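Local structure of peptidoglycan-N-acetylmuramic acid deacetylase PdaA (Bacillus subtilis, 1W1A) at residues T65-Y70 / L214-S219; R86-F91 / G112-N117; F92-F97 / G116-H121; Y155-R160 / V179-A184. The protein deacetylates N-acetylmuramic acid residues of peptidoglycan glycan strands, a step toward the muramic delta-lactam of the spore cortex that is required for germination. All coordinates share one frame; numbering follows the deposited sequence.

Interaction 1 of 4, residues T65-Y70 / L214-S219. With NDG (2-acetamido-2-deoxy-alpha-D-glucopyranose), chain E.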
# COMPACT_ATOMS: atom_id res chain seq x y z
N THR A 65 -0.15 2.98 3.74
CA THR A 65 0.50 1.92 2.98
C THR A 65 1.51 2.61 2.08
O THR A 65 1.33 3.76 1.67
CB THR A 65 -0.49 1.13 2.06
OG1 THR A 65 -0.67 1.83 0.82
CG2 THR A 65 -1.85 0.95 2.74
N PHE A 66 2.58 1.89 1.76
CA PHE A 66 3.62 2.40 0.89
C PHE A 66 3.96 1.36 -0.18
O PHE A 66 3.74 0.17 0.03
CB PHE A 66 4.88 2.70 1.70
CG PHE A 66 4.67 3.64 2.85
CD1 PHE A 66 4.12 3.18 4.05
CD2 PHE A 66 5.04 4.98 2.74
CE1 PHE A 66 3.96 4.06 5.14
CE2 PHE A 66 4.89 5.86 3.81
CZ PHE A 66 4.35 5.40 5.01
N ASP A 67 4.45 1.82 -1.33
CA ASP A 67 4.90 0.93 -2.40
C ASP A 67 6.39 1.23 -2.47
O ASP A 67 6.78 2.39 -2.58
CB ASP A 67 4.25 1.26 -3.75
CG ASP A 67 2.80 0.81 -3.85
OD1 ASP A 67 2.31 0.12 -2.92
OD2 ASP A 67 2.14 1.15 -4.85
N ASN A 68 7.23 0.20 -2.41
CA ASN A 68 8.67 0.41 -2.45
C ASN A 68 9.34 -0.37 -3.54
O ASN A 68 9.49 -1.59 -3.44
CB ASN A 68 9.24 0.06 -1.08
CG ASN A 68 8.72 0.98 0.01
OD1 ASN A 68 9.35 1.99 0.35
ND2 ASN A 68 7.53 0.66 0.52
N GLY A 69 9.74 0.33 -4.60
CA GLY A 69 10.39 -0.33 -5.72
C GLY A 69 11.89 -0.21 -5.64
O GLY A 69 12.61 -1.10 -6.07
N TYR A 70 12.36 0.91 -5.10
CA TYR A 70 13.79 1.17 -4.93
C TYR A 70 13.95 2.23 -3.84
O TYR A 70 12.98 2.86 -3.42
CB TYR A 70 14.43 1.66 -6.23
CG TYR A 70 13.83 2.93 -6.77
CD1 TYR A 70 12.69 2.90 -7.56
CD2 TYR A 70 14.38 4.16 -6.44
CE1 TYR A 70 12.09 4.08 -7.99
CE2 TYR A 70 13.80 5.33 -6.86
CZ TYR A 70 12.65 5.29 -7.64
OH TYR A 70 12.08 6.46 -8.06
N LEU A 214 -1.73 5.58 -0.20
CA LEU A 214 -0.66 4.92 -0.94
C LEU A 214 0.39 5.99 -1.13
O LEU A 214 0.19 6.96 -1.86
CB LEU A 214 -1.13 4.42 -2.32
CG LEU A 214 0.06 4.31 -3.30
CD1 LEU A 214 1.02 3.27 -2.81
CD2 LEU A 214 -0.43 3.97 -4.69
N LEU A 215 1.52 5.83 -0.46
CA LEU A 215 2.59 6.81 -0.55
C LEU A 215 3.87 6.15 -1.02
O LEU A 215 4.00 4.92 -0.98
CB LEU A 215 2.85 7.45 0.82
CG LEU A 215 1.66 8.07 1.57
CD1 LEU A 215 2.06 8.28 3.03
CD2 LEU A 215 1.22 9.40 0.88
N HIS A 216 4.81 6.96 -1.47
CA HIS A 216 6.11 6.47 -1.89
C HIS A 216 7.05 7.19 -0.96
O HIS A 216 6.69 8.22 -0.40
CB HIS A 216 6.38 6.82 -3.36
CG HIS A 216 5.39 6.21 -4.29
ND1 HIS A 216 4.20 6.83 -4.63
CD2 HIS A 216 5.33 4.97 -4.85
CE1 HIS A 216 3.47 6.01 -5.36
NE2 HIS A 216 4.13 4.88 -5.50
N THR A 217 8.25 6.65 -0.77
CA THR A 217 9.23 7.25 0.13
C THR A 217 10.48 7.66 -0.65
O THR A 217 11.60 7.65 -0.11
CB THR A 217 9.65 6.23 1.23
OG1 THR A 217 10.35 5.14 0.62
CG2 THR A 217 8.44 5.66 1.94
N VAL A 218 10.29 8.02 -1.92
CA VAL A 218 11.42 8.40 -2.76
C VAL A 218 11.53 9.89 -3.09
O VAL A 218 12.59 10.35 -3.50
CB VAL A 218 11.41 7.61 -4.11
CG1 VAL A 218 11.45 6.13 -3.86
CG2 VAL A 218 10.16 7.96 -4.93
N SER A 219 10.46 10.66 -2.91
CA SER A 219 10.52 12.08 -3.28
C SER A 219 11.00 12.99 -2.15
O SER A 219 10.76 12.71 -0.97
CB SER A 219 9.15 12.55 -3.79
OG SER A 219 9.27 13.52 -4.82
C1 NDG E . 3.80 1.16 -9.68
C2 NDG E . 3.99 1.86 -8.33
C3 NDG E . 2.63 1.95 -7.67
C4 NDG E . 1.67 2.76 -8.58
C5 NDG E . 1.65 2.23 -10.03
C6 NDG E . 0.99 3.22 -10.97
C7 NDG E . 6.13 1.68 -7.24
C8 NDG E . 7.23 0.74 -6.77
O5 NDG E . 3.00 2.00 -10.54
O3 NDG E . 2.74 2.54 -6.39
O4 NDG E . 0.35 2.70 -8.06
O6 NDG E . 1.48 4.54 -10.75
O7 NDG E . 6.38 2.88 -7.37
N2 NDG E . 4.94 1.15 -7.50
O1 NDG E . 3.11 -0.03 -9.48
O HOH W 1 8.45 4.39 -2.59
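Two parallel strand ends of the NodB-type deacetylase fold, those of strand 61-68 and of the strand through Leu214, meet at the sugar site, with Asp67 and Leu214 touching beside the ligand. The register is fixed by Leu215, whose N donates to Thr65 O (3.0 Å, N-H...O angle 158°) and whose O accepts from Asp67 N (3.2 Å). Leu214 CD1 lies 3.1 Å from Asp67 OD2; with its CG anti to the carbonyl carbon (chi1 -75°), Asp67 carries its carboxylate up against both this methyl and the sugar. OD1 of Asp67 forms a salt bridge with Arg157. By similarity Asp67 is the proton acceptor and His216 the proton donor, so the strand ends bring together the side chains that are probably the catalytic base and acid. His216 presents its ring edge to the bound 2-acetamido-2-deoxy-glucose, NE2 lying 2.9 Å from O3 in a hydrogen bond of undecided direction, with the place of O3 less sure; ND1 is bonded to Asp187. On the other face of the sheet Phe66 CE2 packs on Leu215 CD1 (3.8 Å), and its CD2 meets Thr217 CG2 (3.6 Å). Where the strands part, one water donates to Asp67 O (2.6 Å) and accepts from Thr217 N (2.9 Å).

Interaction 2 of 4, residues R86-F91 / G112-N117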
# COMPACT_ATOMS: atom_id res chain seq x y z
N ARG A 86 4.01 6.46 16.51
CA ARG A 86 3.58 5.11 16.86
C ARG A 86 2.48 4.62 15.91
O ARG A 86 1.48 4.04 16.32
CB ARG A 86 3.08 5.07 18.32
CG ARG A 86 3.02 3.64 18.88
CD ARG A 86 2.67 3.61 20.36
NE ARG A 86 2.87 2.28 20.95
CZ ARG A 86 4.06 1.73 21.20
NH1 ARG A 86 5.18 2.40 20.93
NH2 ARG A 86 4.14 0.52 21.74
N VAL A 87 2.69 4.85 14.62
CA VAL A 87 1.73 4.42 13.60
C VAL A 87 2.31 3.21 12.86
O VAL A 87 3.51 3.17 12.60
CB VAL A 87 1.46 5.56 12.60
CG1 VAL A 87 0.58 5.06 11.45
CG2 VAL A 87 0.78 6.73 13.33
N THR A 88 1.48 2.24 12.52
CA THR A 88 1.96 1.05 11.82
C THR A 88 1.72 1.10 10.31
O THR A 88 0.57 1.13 9.85
CB THR A 88 1.31 -0.24 12.35
OG1 THR A 88 1.61 -0.40 13.75
CG2 THR A 88 1.84 -1.45 11.58
N GLY A 89 2.82 1.11 9.55
CA GLY A 89 2.72 1.14 8.10
C GLY A 89 2.71 -0.23 7.42
O GLY A 89 3.08 -1.25 8.01
N THR A 90 2.24 -0.27 6.18
CA THR A 90 2.22 -1.52 5.43
C THR A 90 2.98 -1.18 4.16
O THR A 90 2.52 -0.39 3.33
CB THR A 90 0.79 -1.99 5.12
OG1 THR A 90 0.11 -2.27 6.35
CG2 THR A 90 0.81 -3.25 4.27
N PHE A 91 4.18 -1.75 4.04
CA PHE A 91 5.05 -1.49 2.90
C PHE A 91 5.01 -2.62 1.89
O PHE A 91 5.37 -3.76 2.20
CB PHE A 91 6.49 -1.30 3.37
CG PHE A 91 6.68 -0.19 4.38
CD1 PHE A 91 6.42 -0.41 5.74
CD2 PHE A 91 7.12 1.06 3.98
CE1 PHE A 91 6.60 0.60 6.68
CE2 PHE A 91 7.31 2.08 4.91
CZ PHE A 91 7.05 1.85 6.26
N GLY A 112 7.57 -3.30 14.04
CA GLY A 112 6.15 -3.57 14.03
C GLY A 112 5.37 -3.31 12.76
O GLY A 112 4.14 -3.40 12.79
N HIS A 113 6.05 -3.02 11.66
CA HIS A 113 5.36 -2.73 10.41
C HIS A 113 5.04 -3.98 9.59
O HIS A 113 5.60 -5.05 9.83
CB HIS A 113 6.18 -1.74 9.59
CG HIS A 113 6.48 -0.48 10.33
ND1 HIS A 113 5.52 0.47 10.59
CD2 HIS A 113 7.62 -0.03 10.91
CE1 HIS A 113 6.05 1.45 11.31
NE2 HIS A 113 7.32 1.16 11.51
N ILE A 114 4.12 -3.84 8.64
CA ILE A 114 3.72 -4.97 7.80
C ILE A 114 4.37 -4.90 6.42
O ILE A 114 4.45 -3.85 5.81
CB ILE A 114 2.18 -5.00 7.61
CG1 ILE A 114 1.48 -5.05 8.97
CG2 ILE A 114 1.77 -6.20 6.78
CD1 ILE A 114 -0.02 -4.91 8.87
N ILE A 115 4.85 -6.04 5.95
CA ILE A 115 5.49 -6.11 4.65
C ILE A 115 4.57 -6.79 3.64
O ILE A 115 4.34 -8.01 3.72
CB ILE A 115 6.84 -6.86 4.73
CG1 ILE A 115 7.81 -6.07 5.62
CG2 ILE A 115 7.42 -7.05 3.32
CD1 ILE A 115 9.09 -6.83 5.91
N GLY A 116 4.05 -5.99 2.70
CA GLY A 116 3.15 -6.49 1.67
C GLY A 116 3.92 -6.97 0.46
O GLY A 116 5.14 -6.81 0.39
N ASN A 117 3.21 -7.56 -0.51
CA ASN A 117 3.85 -8.08 -1.71
C ASN A 117 3.58 -7.20 -2.94
O ASN A 117 2.42 -6.91 -3.27
CB ASN A 117 3.33 -9.50 -1.98
CG ASN A 117 4.36 -10.40 -2.66
OD1 ASN A 117 5.05 -10.00 -3.60
ND2 ASN A 117 4.46 -11.63 -2.18
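His113 lies against the loop that leads into strand 90-93, and its ND1 accepts the N-H of Gly89 at 3.0 Å, with the donor only 10° out of the imidazole plane. The first torsion of His113, with CG beside the backbone N, brings the ring alongside this chain. CE1 of the same ring lies 3.3 Å from Val87 O, near the ring plane. Phe91 comes in from another direction: its edge is turned toward the imidazole face in an offset edge-to-face pair, centroids 5.6 Å apart and planes at 88°. On the opposite side of the sheet Thr90 and Ile114 run side by side, Thr90 OG1 touching Ile114 CD1 at 3.7 Å. Behind these side chains stands a parallel ladder: Ile114 N to Gly89 O, Phe91 N to Ile114 O (2.8 Å), and Gly116 N to Phe91 O, the last donor lying 45° out of the carbonyl plane. Gly112 ends the preceding helix in a Schellman motif, with His113 N bonded back to Met108 O. Leu79 and Leu82 of helix 75-84 pack on both Phe91 and His113. Because ND1 accepts from a backbone amide, it should carry no proton, which implies that His113 is probably neutral with any ring proton on NE2.

Interaction 3 of 4, residues F92-F97 / G116-H121. With CD (cadmium ion), chain C; NDG (2-acetamido-2-deoxy-alpha-D-glucopyranose), chain E.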
# COMPACT_ATOMS: atom_id res chain seq x y z
N PHE A 92 4.59 -2.30 0.68
CA PHE A 92 4.53 -3.27 -0.40
C PHE A 92 5.85 -3.22 -1.14
O PHE A 92 6.11 -2.27 -1.87
CB PHE A 92 3.36 -2.94 -1.32
CG PHE A 92 2.02 -3.25 -0.72
CD1 PHE A 92 1.45 -4.51 -0.86
CD2 PHE A 92 1.33 -2.28 0.00
CE1 PHE A 92 0.21 -4.81 -0.29
CE2 PHE A 92 0.09 -2.57 0.58
CZ PHE A 92 -0.47 -3.83 0.43
N VAL A 93 6.67 -4.24 -0.95
CA VAL A 93 7.99 -4.30 -1.57
C VAL A 93 8.12 -5.20 -2.78
O VAL A 93 7.37 -6.17 -2.95
CB VAL A 93 9.06 -4.74 -0.54
CG1 VAL A 93 9.01 -3.83 0.69
CG2 VAL A 93 8.82 -6.19 -0.14
N THR A 94 9.10 -4.87 -3.62
CA THR A 94 9.39 -5.65 -4.81
C THR A 94 10.65 -6.48 -4.54
O THR A 94 11.28 -6.32 -3.49
CB THR A 94 9.65 -4.74 -6.02
OG1 THR A 94 10.81 -3.93 -5.78
CG2 THR A 94 8.44 -3.83 -6.27
N GLY A 95 11.00 -7.36 -5.47
CA GLY A 95 12.18 -8.20 -5.30
C GLY A 95 13.45 -7.38 -5.22
O GLY A 95 14.32 -7.62 -4.36
N HIS A 96 13.59 -6.42 -6.12
CA HIS A 96 14.78 -5.57 -6.12
C HIS A 96 14.90 -4.81 -4.82
O HIS A 96 15.98 -4.71 -4.26
CB HIS A 96 14.78 -4.57 -7.27
CG HIS A 96 15.85 -3.52 -7.14
ND1 HIS A 96 15.67 -2.36 -6.42
CD2 HIS A 96 17.13 -3.51 -7.56
CE1 HIS A 96 16.80 -1.68 -6.40
NE2 HIS A 96 17.71 -2.35 -7.08
N PHE A 97 13.78 -4.26 -4.33
CA PHE A 97 13.82 -3.50 -3.09
C PHE A 97 14.35 -4.33 -1.92
O PHE A 97 15.22 -3.89 -1.17
CB PHE A 97 12.43 -2.95 -2.73
CG PHE A 97 12.46 -2.00 -1.56
CD1 PHE A 97 12.87 -0.69 -1.72
CD2 PHE A 97 12.17 -2.45 -0.27
CE1 PHE A 97 13.00 0.17 -0.63
CE2 PHE A 97 12.29 -1.60 0.84
CZ PHE A 97 12.72 -0.29 0.66
N GLY A 116 4.05 -5.99 2.70
CA GLY A 116 3.15 -6.49 1.67
C GLY A 116 3.92 -6.97 0.46
O GLY A 116 5.14 -6.81 0.39
N ASN A 117 3.21 -7.56 -0.51
CA ASN A 117 3.85 -8.08 -1.71
C ASN A 117 3.58 -7.20 -2.94
O ASN A 117 2.42 -6.91 -3.27
CB ASN A 117 3.33 -9.50 -1.98
CG ASN A 117 4.36 -10.40 -2.66
OD1 ASN A 117 5.05 -10.00 -3.60
ND2 ASN A 117 4.46 -11.63 -2.18
N HIS A 118 4.64 -6.78 -3.61
CA HIS A 118 4.51 -5.97 -4.81
C HIS A 118 5.18 -6.71 -5.97
O HIS A 118 5.60 -6.11 -6.97
CB HIS A 118 5.15 -4.59 -4.57
CG HIS A 118 4.59 -3.51 -5.44
ND1 HIS A 118 3.30 -3.55 -5.94
CD2 HIS A 118 5.12 -2.33 -5.86
CE1 HIS A 118 3.07 -2.45 -6.63
NE2 HIS A 118 4.15 -1.69 -6.60
N SER A 119 5.27 -8.04 -5.81
CA SER A 119 5.86 -8.97 -6.77
C SER A 119 7.37 -8.83 -6.86
O SER A 119 7.92 -7.76 -6.56
CB SER A 119 5.26 -8.80 -8.17
OG SER A 119 5.92 -7.77 -8.88
N PHE A 120 8.04 -9.89 -7.28
CA PHE A 120 9.49 -9.86 -7.36
C PHE A 120 10.09 -8.97 -8.43
O PHE A 120 10.98 -8.18 -8.13
CB PHE A 120 10.06 -11.28 -7.49
CG PHE A 120 11.53 -11.36 -7.18
CD1 PHE A 120 12.47 -11.03 -8.14
CD2 PHE A 120 11.97 -11.71 -5.90
CE1 PHE A 120 13.83 -11.04 -7.84
CE2 PHE A 120 13.32 -11.73 -5.59
CZ PHE A 120 14.26 -11.39 -6.56
N HIS A 121 9.61 -9.08 -9.67
CA HIS A 121 10.14 -8.27 -10.77
C HIS A 121 9.23 -7.11 -11.15
O HIS A 121 9.50 -6.39 -12.10
CB HIS A 121 10.36 -9.13 -12.03
CG HIS A 121 11.35 -10.24 -11.85
ND1 HIS A 121 10.97 -11.53 -11.55
CD2 HIS A 121 12.70 -10.23 -11.87
CE1 HIS A 121 12.06 -12.28 -11.40
NE2 HIS A 121 13.12 -11.51 -11.59
CD CD C . 15.54 -12.55 -11.56
C1 NDG E . 3.80 1.16 -9.68
C2 NDG E . 3.99 1.86 -8.33
C3 NDG E . 2.63 1.95 -7.67
C4 NDG E . 1.67 2.76 -8.58
C5 NDG E . 1.65 2.23 -10.03
C6 NDG E . 0.99 3.22 -10.97
C7 NDG E . 6.13 1.68 -7.24
C8 NDG E . 7.23 0.74 -6.77
O5 NDG E . 3.00 2.00 -10.54
O3 NDG E . 2.74 2.54 -6.39
O4 NDG E . 0.35 2.70 -8.06
O6 NDG E . 1.48 4.54 -10.75
O7 NDG E . 6.38 2.88 -7.37
N2 NDG E . 4.94 1.15 -7.50
O1 NDG E . 3.11 -0.03 -9.48
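Backbone hydrogen bonds join Val93 to the residues on either side of Asn117: Val93 N donates to Gly116 O (3.3 Å), and Val93 O accepts from His118 N (2.9 Å). Both donors stand above the acceptor's carbonyl plane, by 54° and 37°, as the strands 90-93 and 114-117 run out. Beyond them Gly95 N makes two weak bonds, to Ser119 O and to Phe120 O. Asn117 OD1 accepts from Ser119 N in an Asx turn, and Thr94 is the N-cap of helix 95-100, its OG1 weakly accepting from Phe97 N. Just past the strand end comes His118, a ligand with His122 of the divalent-metal site of the NodB domain. Here its NE2 accepts the N-H of the sugar's acetamido N2 (3.1 Å, N-H...N angle 172°), while ND1 is held by Arg157 O. Among apolar contacts, Thr94 CG2 lies alongside this imidazole, 3.7 Å from His118 CD2. Phe92 CD1 comes close to Gly116 CA (3.6 Å). Gly95 CA sits over the face of Phe120 in a CH-pi contact, 3.6 Å from the ring centroid. Apart from the His118 site, His121 NE2 binds a cadmium ion at 2.6 Å, with ND1 hydrogen-bonded to Glu136.

Interaction 4 of 4, residues Y155-R160 / V179-A184. With NDG (2-acetamido-2-deoxy-alpha-D-glucopyranose), chain E.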
# COMPACT_ATOMS: atom_id res chain seq x y z
N TYR A 155 -0.57 -10.04 1.81
CA TYR A 155 -1.20 -8.87 1.21
C TYR A 155 -0.52 -8.60 -0.12
O TYR A 155 0.71 -8.66 -0.25
CB TYR A 155 -1.06 -7.67 2.13
CG TYR A 155 -1.79 -7.83 3.45
CD1 TYR A 155 -3.17 -8.00 3.48
CD2 TYR A 155 -1.10 -7.83 4.66
CE1 TYR A 155 -3.85 -8.18 4.66
CE2 TYR A 155 -1.77 -8.00 5.87
CZ TYR A 155 -3.15 -8.18 5.86
OH TYR A 155 -3.85 -8.34 7.05
N LEU A 156 -1.31 -8.30 -1.13
CA LEU A 156 -0.75 -8.04 -2.43
C LEU A 156 -1.29 -6.78 -3.07
O LEU A 156 -2.47 -6.49 -3.00
CB LEU A 156 -1.04 -9.22 -3.37
CG LEU A 156 -0.86 -8.92 -4.87
CD1 LEU A 156 0.62 -8.86 -5.23
CD2 LEU A 156 -1.55 -10.00 -5.69
N ARG A 157 -0.38 -6.04 -3.68
CA ARG A 157 -0.75 -4.85 -4.42
C ARG A 157 -0.18 -5.11 -5.83
O ARG A 157 1.04 -5.15 -6.02
CB ARG A 157 -0.18 -3.57 -3.80
CG ARG A 157 -0.85 -2.36 -4.48
CD ARG A 157 -0.66 -1.06 -3.76
NE ARG A 157 -1.61 -0.82 -2.68
CZ ARG A 157 -1.30 -0.09 -1.62
NH1 ARG A 157 -0.08 0.43 -1.54
NH2 ARG A 157 -2.18 0.12 -0.65
N PRO A 158 -1.06 -5.32 -6.81
CA PRO A 158 -0.67 -5.58 -8.20
C PRO A 158 0.32 -4.58 -8.78
O PRO A 158 0.10 -3.36 -8.74
CB PRO A 158 -2.00 -5.56 -8.95
CG PRO A 158 -2.98 -6.03 -7.92
CD PRO A 158 -2.53 -5.29 -6.68
N PRO A 159 1.45 -5.09 -9.31
CA PRO A 159 2.46 -4.20 -9.89
C PRO A 159 1.85 -3.34 -10.97
O PRO A 159 1.10 -3.84 -11.81
CB PRO A 159 3.49 -5.18 -10.45
CG PRO A 159 3.39 -6.33 -9.53
CD PRO A 159 1.91 -6.49 -9.34
N ARG A 160 2.16 -2.05 -10.94
CA ARG A 160 1.67 -1.08 -11.92
C ARG A 160 0.19 -0.79 -11.70
O ARG A 160 -0.43 -0.07 -12.48
CB ARG A 160 1.91 -1.62 -13.34
CG ARG A 160 3.28 -2.29 -13.50
CD ARG A 160 3.47 -2.95 -14.85
NE ARG A 160 4.75 -3.67 -14.91
CZ ARG A 160 5.36 -4.04 -16.04
NH1 ARG A 160 4.82 -3.77 -17.22
NH2 ARG A 160 6.52 -4.69 -15.98
N VAL A 179 -4.95 -5.56 -1.90
CA VAL A 179 -5.21 -4.27 -1.31
C VAL A 179 -4.91 -3.13 -2.28
O VAL A 179 -3.76 -2.96 -2.70
CB VAL A 179 -4.32 -4.05 -0.06
CG1 VAL A 179 -4.63 -2.70 0.56
CG2 VAL A 179 -4.52 -5.19 0.94
N PHE A 180 -5.93 -2.35 -2.62
CA PHE A 180 -5.74 -1.20 -3.48
C PHE A 180 -5.58 0.03 -2.58
O PHE A 180 -4.99 -0.06 -1.51
CB PHE A 180 -6.91 -1.06 -4.44
CG PHE A 180 -6.96 -2.14 -5.49
CD1 PHE A 180 -5.95 -2.25 -6.43
CD2 PHE A 180 -7.96 -3.10 -5.48
CE1 PHE A 180 -5.93 -3.30 -7.35
CE2 PHE A 180 -7.95 -4.16 -6.39
CZ PHE A 180 -6.93 -4.26 -7.32
N TRP A 181 -6.11 1.18 -3.00
CA TRP A 181 -5.96 2.39 -2.20
C TRP A 181 -7.06 3.39 -2.50
O TRP A 181 -7.77 3.27 -3.50
CB TRP A 181 -4.60 3.03 -2.46
CG TRP A 181 -4.38 3.40 -3.88
CD1 TRP A 181 -4.56 4.63 -4.45
CD2 TRP A 181 -3.96 2.53 -4.95
NE1 TRP A 181 -4.28 4.58 -5.80
CE2 TRP A 181 -3.91 3.30 -6.13
CE3 TRP A 181 -3.62 1.17 -5.01
CZ2 TRP A 181 -3.54 2.76 -7.37
CZ3 TRP A 181 -3.25 0.63 -6.24
CH2 TRP A 181 -3.21 1.43 -7.41
N SER A 182 -7.21 4.40 -1.65
CA SER A 182 -8.26 5.38 -1.83
C SER A 182 -7.68 6.79 -1.90
O SER A 182 -8.40 7.74 -2.21
CB SER A 182 -9.29 5.28 -0.69
OG SER A 182 -8.75 5.75 0.54
N VAL A 183 -6.39 6.91 -1.60
CA VAL A 183 -5.69 8.19 -1.64
C VAL A 183 -4.30 7.98 -2.23
O VAL A 183 -3.54 7.12 -1.77
CB VAL A 183 -5.51 8.82 -0.24
CG1 VAL A 183 -4.57 10.04 -0.32
CG2 VAL A 183 -6.86 9.22 0.33
N ALA A 184 -3.98 8.76 -3.26
CA ALA A 184 -2.69 8.70 -3.93
C ALA A 184 -2.49 10.01 -4.68
O ALA A 184 -3.45 10.71 -4.97
CB ALA A 184 -2.64 7.53 -4.91
C1 NDG E . 3.80 1.16 -9.68
C2 NDG E . 3.99 1.86 -8.33
C3 NDG E . 2.63 1.95 -7.67
C4 NDG E . 1.67 2.76 -8.58
C5 NDG E . 1.65 2.23 -10.03
C6 NDG E . 0.99 3.22 -10.97
C7 NDG E . 6.13 1.68 -7.24
C8 NDG E . 7.23 0.74 -6.77
O5 NDG E . 3.00 2.00 -10.54
O3 NDG E . 2.74 2.54 -6.39
O4 NDG E . 0.35 2.70 -8.06
O6 NDG E . 1.48 4.54 -10.75
O7 NDG E . 6.38 2.88 -7.37
N2 NDG E . 4.94 1.15 -7.50
O1 NDG E . 3.11 -0.03 -9.48
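A single buried arginine side chain bonds two consecutive backbone carbonyls of the other segment: Arg157 NE donates to Val179 O (3.0 Å) and Arg157 NH2 to Phe180 O (2.9 Å). Neither oxygen lies squarely in the guanidinium plane, each being tilted from it by 20° or slightly more. The chain runs extended through its first two torsions and then bends at chi3 (-84°), which folds the guanidinium back along Val179 and Phe180. Trp181 CB lies over one guanidinium face, and the indole is set steeply against that plane, at 78°, with CE3 3.7 Å from Arg157 NE; this is a crossing contact and not a parallel stack. The remaining bonds of the group reach strand 61-68, NH1 to Asp67 and NH2 also to Thr65 OG1, consistent with Arg157 holding the carboxylate in place. Further along, Arg160 N donates to O1 of the bound sugar (2.7 Å). Val179 N bonds Leu156 O, extending the pairing of strand 155-156 with strand 177-178, while Val179 CG2 rests on Tyr155 CD1 (4.0 Å). Outward from there, Phe92 of strand 90-93 borders Tyr155, Arg157 and Val179, and Leu214 of strand 211-215 borders Arg157 and Trp181.

All four contacts are largely buried. Interactions 1, 2 and 3 belong to one parallel sheet: strand 61-68 of interaction 1 is bonded, through Phe66 N to Thr90 O and Asn68 N to Phe92 O, to strand 90-93, which interactions 2 and 3 share along with strand 114-117 and its Gly116 and Asn117. Interaction 4 joins at the side, where Asn117 bonds Tyr155 and Arg157. The chemistry shifts along the strands. Interaction 2, whose Phe91 side chain is about 10 Å from the sugar, relies on a backbone ladder, aromatic packing and an imidazole-to-backbone bond; interactions 1, 3 and 4 end in polar groups on the ligand. Among the touching residues the exposed ones are Tyr70, His96 and Gly112.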